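Local coordinates for protein putative O-acetylhomoserine (Thiol)-lyase (Campylobacter jejuni, PDB 4OC9) that probably uses pyridoxal 5'-phosphate to make homocysteine from O-acetylhomoserine and sulfide, as a member of the trans-sulfuration enzyme family, at residues K295-A300 against I406-S411; H352-I356 against Q420-S424. All coordinates share one frame; numbering follows the deposited sequence.

Interaction 1: residues K295-A300 against I406-S411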
loop_
_atom_site.group_PDB
_atom_site.type_symbol
_atom_site.label_atom_id
_atom_site.label_comp_id
_atom_site.label_asym_id
_atom_site.label_seq_id
_atom_site.Cartn_x
_atom_site.Cartn_y
_atom_site.Cartn_z
ATOM N N LYS D 295 20.692 18.236 2.723
ATOM C CA LYS D 295 20.819 18.512 1.290
ATOM C C LYS D 295 19.837 19.631 0.929
ATOM O O LYS D 295 20.147 20.539 0.161
ATOM C CB LYS D 295 20.500 17.282 0.440
ATOM C CG LYS D 295 20.667 17.504 -1.058
ATOM C CD LYS D 295 22.126 17.720 -1.412
ATOM C CE LYS D 295 22.372 17.983 -2.904
ATOM N NZ LYS D 295 21.998 16.908 -3.859
ATOM N N HIS D 296 18.610 19.520 1.418
ATOM C CA HIS D 296 17.643 20.551 1.130
ATOM C C HIS D 296 18.230 21.904 1.532
ATOM O O HIS D 296 18.081 22.891 0.796
ATOM C CB HIS D 296 16.331 20.396 1.905
ATOM C CG HIS D 296 15.422 19.304 1.434
ATOM N ND1 HIS D 296 14.613 19.449 0.325
ATOM C CD2 HIS D 296 15.037 18.157 2.028
ATOM C CE1 HIS D 296 13.862 18.384 0.191
ATOM N NE2 HIS D 296 14.108 17.577 1.206
ATOM N N SER D 297 18.833 21.937 2.717
ATOM C CA SER D 297 19.411 23.173 3.270
ATOM C C SER D 297 20.582 23.688 2.470
ATOM O O SER D 297 20.664 24.858 2.168
ATOM C CB SER D 297 19.775 22.973 4.744
ATOM O OG SER D 297 18.607 22.696 5.527
ATOM N N GLN D 298 21.500 22.808 2.157
ATOM C CA GLN D 298 22.666 23.183 1.364
ATOM C C GLN D 298 22.204 23.739 -0.008
ATOM O O GLN D 298 22.710 24.768 -0.457
ATOM C CB GLN D 298 23.584 21.970 1.170
ATOM C CG GLN D 298 24.215 21.471 2.463
ATOM C CD GLN D 298 24.866 20.086 2.333
ATOM O OE1 GLN D 298 24.431 19.244 1.537
ATOM N NE2 GLN D 298 25.857 19.820 3.177
ATOM N N ASN D 299 21.283 23.039 -0.676
ATOM C CA ASN D 299 20.785 23.527 -1.946
ATOM C C ASN D 299 20.098 24.874 -1.811
ATOM O O ASN D 299 20.332 25.773 -2.609
ATOM C CB ASN D 299 19.805 22.570 -2.595
ATOM C CG ASN D 299 20.469 21.359 -3.229
ATOM O OD1 ASN D 299 21.665 21.330 -3.421
ATOM N ND2 ASN D 299 19.660 20.377 -3.616
ATOM N N ALA D 300 19.252 25.024 -0.797
ATOM C CA ALA D 300 18.542 26.277 -0.605
ATOM C C ALA D 300 19.473 27.449 -0.461
ATOM O O ALA D 300 19.230 28.537 -1.012
ATOM C CB ALA D 300 17.631 26.194 0.607
ATOM N N ILE D 406 12.908 24.121 -2.147
ATOM C CA ILE D 406 14.115 23.577 -2.712
ATOM C C ILE D 406 14.236 22.086 -2.481
ATOM O O ILE D 406 14.208 21.610 -1.346
ATOM C CB ILE D 406 15.362 24.300 -2.199
ATOM C CG1 ILE D 406 15.227 25.817 -2.357
ATOM C CG2 ILE D 406 16.607 23.790 -2.932
ATOM C CD1 ILE D 406 15.026 26.298 -3.773
ATOM N N GLY D 407 14.369 21.355 -3.584
ATOM C CA GLY D 407 14.459 19.902 -3.560
ATOM C C GLY D 407 15.834 19.322 -3.387
ATOM O O GLY D 407 16.737 20.002 -2.912
ATOM N N LEU D 408 15.983 18.065 -3.784
ATOM C CA LEU D 408 17.257 17.347 -3.643
ATOM C C LEU D 408 18.035 17.249 -4.942
ATOM O O LEU D 408 19.024 16.547 -4.986
ATOM C CB LEU D 408 17.007 15.940 -3.114
ATOM C CG LEU D 408 16.265 15.816 -1.773
ATOM C CD1 LEU D 408 16.050 14.347 -1.464
ATOM C CD2 LEU D 408 17.031 16.490 -0.662
ATOM N N GLU D 409 17.577 17.941 -5.992
ATOM C CA GLU D 409 18.276 17.900 -7.272
ATOM C C GLU D 409 19.676 18.556 -7.165
ATOM O O GLU D 409 20.032 19.153 -6.144
ATOM C CB GLU D 409 17.556 18.648 -8.406
ATOM C CG GLU D 409 16.116 18.298 -8.746
ATOM C CD GLU D 409 15.058 18.958 -7.866
ATOM O OE1 GLU D 409 15.354 19.590 -6.838
ATOM O OE2 GLU D 409 13.878 18.890 -8.255
ATOM N N ASN D 410 20.464 18.435 -8.225
ATOM C CA ASN D 410 21.790 19.051 -8.252
ATOM C C ASN D 410 21.621 20.587 -8.301
ATOM O O ASN D 410 20.871 21.094 -9.110
ATOM C CB ASN D 410 22.588 18.516 -9.428
ATOM C CG ASN D 410 23.915 19.201 -9.572
ATOM O OD1 ASN D 410 23.975 20.378 -9.899
ATOM N ND2 ASN D 410 24.983 18.439 -9.459
ATOM N N SER D 411 22.296 21.296 -7.401
ATOM C CA SER D 411 22.185 22.754 -7.314
ATOM C C SER D 411 22.501 23.511 -8.608
ATOM O O SER D 411 21.865 24.509 -8.898
ATOM C CB SER D 411 23.005 23.292 -6.131
ATOM O OG SER D 411 24.396 22.942 -6.224
#
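The side-chain amide nitrogen of N299 is held by two backbone carbonyls of the loop that faces its helix. N299 ND2 donates to G407 O at 3.0 Å in a nearly straight bond (163°) that lies close to the amide plane, and a second, weaker and more bent bond runs from N299 ND2 to E409 O at 2.8 Å. Two acceptors on one NH2 group would restrict the rotation of the amide, although the E409 bond is weak; its other end, OD1, is turned to S411 CB. One helical turn back, H296 makes a straight bond (168°): ND1 reaches I406 O at 2.8 Å, in the plane of both ring and carbonyl. Over one face of this imidazole sits a methyl of L408, with CD2 3.6 Å from the ring centroid in a CH-pi contact, while Y207 meets the ring edge-to-face. The 406-411 segment joins strand 401-405 to helix 411-422 in the C-terminal part of this PLP-dependent fold, and helix 276-309 grips this connection through side chain-to-backbone bonds. K295 extends the same pattern. Its CB and CG pass L408 CD2, and bends at chi2 and chi4 then bring NZ to L408 O at 3.2 Å, from above the carbonyl plane. I406 supplies the apolar side, its CG2 lying 3.4 Å from N299 CB and its CG1 against A300 CB. The E409 carboxylate has its partners elsewhere, S374 OG in the same chain and H12 of the second subunit.

Interaction 2: residues H352-I356 against Q420-S424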
loop_
_atom_site.group_PDB
_atom_site.type_symbol
_atom_site.label_atom_id
_atom_site.label_comp_id
_atom_site.label_asym_id
_atom_site.label_seq_id
_atom_site.Cartn_x
_atom_site.Cartn_y
_atom_site.Cartn_z
ATOM N N HIS D 352 6.531 39.542 -14.189
ATOM C CA HIS D 352 7.797 38.817 -14.169
ATOM C C HIS D 352 7.651 37.553 -13.329
ATOM O O HIS D 352 8.076 36.479 -13.740
ATOM C CB HIS D 352 8.933 39.737 -13.713
ATOM C CG HIS D 352 10.303 39.109 -13.760
ATOM N ND1 HIS D 352 11.160 39.083 -12.676
ATOM C CD2 HIS D 352 10.929 38.410 -14.741
ATOM C CE1 HIS D 352 12.286 38.481 -13.013
ATOM N NE2 HIS D 352 12.164 38.041 -14.255
ATOM N N ALA D 353 6.976 37.674 -12.196
ATOM C CA ALA D 353 6.730 36.528 -11.301
ATOM C C ALA D 353 5.948 35.406 -11.996
ATOM O O ALA D 353 6.172 34.219 -11.774
ATOM C CB ALA D 353 5.965 36.974 -10.085
ATOM N N ARG D 354 5.048 35.819 -12.875
ATOM C CA ARG D 354 4.218 34.919 -13.610
ATOM C C ARG D 354 5.058 34.256 -14.727
ATOM O O ARG D 354 4.930 33.044 -14.972
ATOM C CB ARG D 354 3.063 35.746 -14.169
ATOM C CG ARG D 354 1.780 35.074 -14.540
ATOM C CD ARG D 354 0.791 36.106 -15.124
ATOM N NE ARG D 354 -0.089 35.318 -16.005
ATOM C CZ ARG D 354 0.241 34.887 -17.240
ATOM N NH1 ARG D 354 -0.623 34.177 -17.982
ATOM N NH2 ARG D 354 1.448 35.139 -17.750
ATOM N N ARG D 355 5.914 35.004 -15.427
ATOM C CA ARG D 355 6.730 34.372 -16.488
ATOM C C ARG D 355 7.622 33.309 -15.903
ATOM O O ARG D 355 7.834 32.275 -16.518
ATOM C CB ARG D 355 7.594 35.342 -17.302
ATOM C CG ARG D 355 6.830 36.235 -18.259
ATOM C CD ARG D 355 7.760 37.011 -19.193
ATOM N NE ARG D 355 8.748 37.828 -18.480
ATOM C CZ ARG D 355 8.521 39.050 -17.983
ATOM N NH1 ARG D 355 7.318 39.601 -18.052
ATOM N NH2 ARG D 355 9.491 39.705 -17.359
ATOM N N ILE D 356 8.171 33.601 -14.735
ATOM C CA ILE D 356 9.042 32.680 -14.044
ATOM C C ILE D 356 8.295 31.394 -13.759
ATOM O O ILE D 356 8.782 30.316 -14.098
ATOM C CB ILE D 356 9.586 33.289 -12.741
ATOM C CG1 ILE D 356 10.542 34.449 -13.054
ATOM C CG2 ILE D 356 10.381 32.249 -11.969
ATOM C CD1 ILE D 356 11.006 35.210 -11.843
ATOM N N GLN D 420 17.360 30.648 -16.351
ATOM C CA GLN D 420 16.684 30.823 -17.647
ATOM C C GLN D 420 15.271 31.363 -17.467
ATOM O O GLN D 420 14.807 32.154 -18.283
ATOM C CB GLN D 420 16.794 29.553 -18.540
ATOM C CG GLN D 420 16.093 28.289 -18.040
ATOM C CD GLN D 420 14.577 28.316 -18.205
ATOM O OE1 GLN D 420 14.057 28.858 -19.181
ATOM N NE2 GLN D 420 13.873 27.650 -17.305
ATOM N N ALA D 421 14.601 30.973 -16.391
ATOM C CA ALA D 421 13.230 31.443 -16.162
ATOM C C ALA D 421 13.222 32.926 -15.818
ATOM O O ALA D 421 12.443 33.713 -16.371
ATOM C CB ALA D 421 12.578 30.634 -15.084
ATOM N N ILE D 422 14.111 33.305 -14.934
ATOM C CA ILE D 422 14.249 34.702 -14.529
ATOM C C ILE D 422 14.659 35.655 -15.642
ATOM O O ILE D 422 14.144 36.756 -15.740
ATOM C CB ILE D 422 15.339 34.781 -13.467
ATOM C CG1 ILE D 422 14.861 34.123 -12.169
ATOM C CG2 ILE D 422 15.764 36.205 -13.221
ATOM C CD1 ILE D 422 15.993 33.969 -11.169
ATOM N N GLU D 423 15.594 35.220 -16.467
ATOM C CA GLU D 423 16.124 36.029 -17.570
ATOM C C GLU D 423 15.205 36.117 -18.759
ATOM O O GLU D 423 15.556 36.749 -19.737
ATOM C CB GLU D 423 17.540 35.567 -17.928
ATOM C CG GLU D 423 18.491 35.768 -16.755
ATOM C CD GLU D 423 19.869 35.222 -16.978
ATOM O OE1 GLU D 423 20.152 34.626 -18.053
ATOM O OE2 GLU D 423 20.687 35.310 -16.031
ATOM N N SER D 424 14.103 35.365 -18.742
ATOM C CA SER D 424 13.086 35.445 -19.814
ATOM C C SER D 424 11.855 36.031 -19.172
ATOM O O SER D 424 12.008 37.168 -18.698
ATOM C CB SER D 424 12.788 34.180 -20.645
ATOM O OG SER D 424 13.784 33.879 -21.625
ATOM O OXT SER D 424 10.767 35.434 -19.070
#
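The imidazole of H352 has I356 CD1 over one face, 3.7 Å above the plane and offset toward the rim, and the backbone carbonyl of I422 at its edge. There H352 NE2 donates to I422 O at 2.8 Å; the bond is almost linear (174°), within the ring plane, and uses a lone pair of the carbonyl oxygen. With CG anti to the backbone N (chi1 -176°), the ring reaches across to the backbone of I422. Its second nitrogen, ND1, is bonded to K348 N, which is consistent with the modelled ring orientation, NE2 donating and ND1 accepting. The guanidinium of R355 likewise has a covered face, with H352 CA of its own helix lying over it toward the rim, and presents its edge to the C-terminal carboxylate of S424. R355 NE forms a salt bridge to S424 OXT at 3.2 Å through a weak, bent hydrogen bond, and a second weak bond links R355 NE to S424 O at 3.3 Å. The charges meet near the surface, a weak link to the last residue of the chain. Beneath them the contact is apolar: I356 CG2 approaches A421 CB at 4.1 Å, and I356 CD1 lies 4.0 Å from I422 CG1, the two isoleucines crossing at a slant. I356 also packs on I402 of strand 401-405. In this alpha/beta C-terminal part of a trans-sulfuration enzyme, helix 350-359 packs through small and branched aliphatic residues against the C-terminal part of helix 411-422 and the tail after it.

In the fold
Interactions 1 and 2 lie on the same side of the chain's centre, with their own centres 20 Å apart and their nearest atoms about 11 Å apart, and they do not touch. Helix 411-422 connects them: interaction 1 holds the loop leading into it and its first residue, interaction 2 its last turn and the chain terminus. Along the sequence the segments alternate, 295-300, 352-356, 406-411 and 420-424, and two earlier helices, 276-309 and 350-359, each meet a different end of this final stretch. Strand 401-405 of the five-stranded sheet runs directly into interaction 1. Helix 411-422 is thus contacted near both its ends by other helices of this part of the chain.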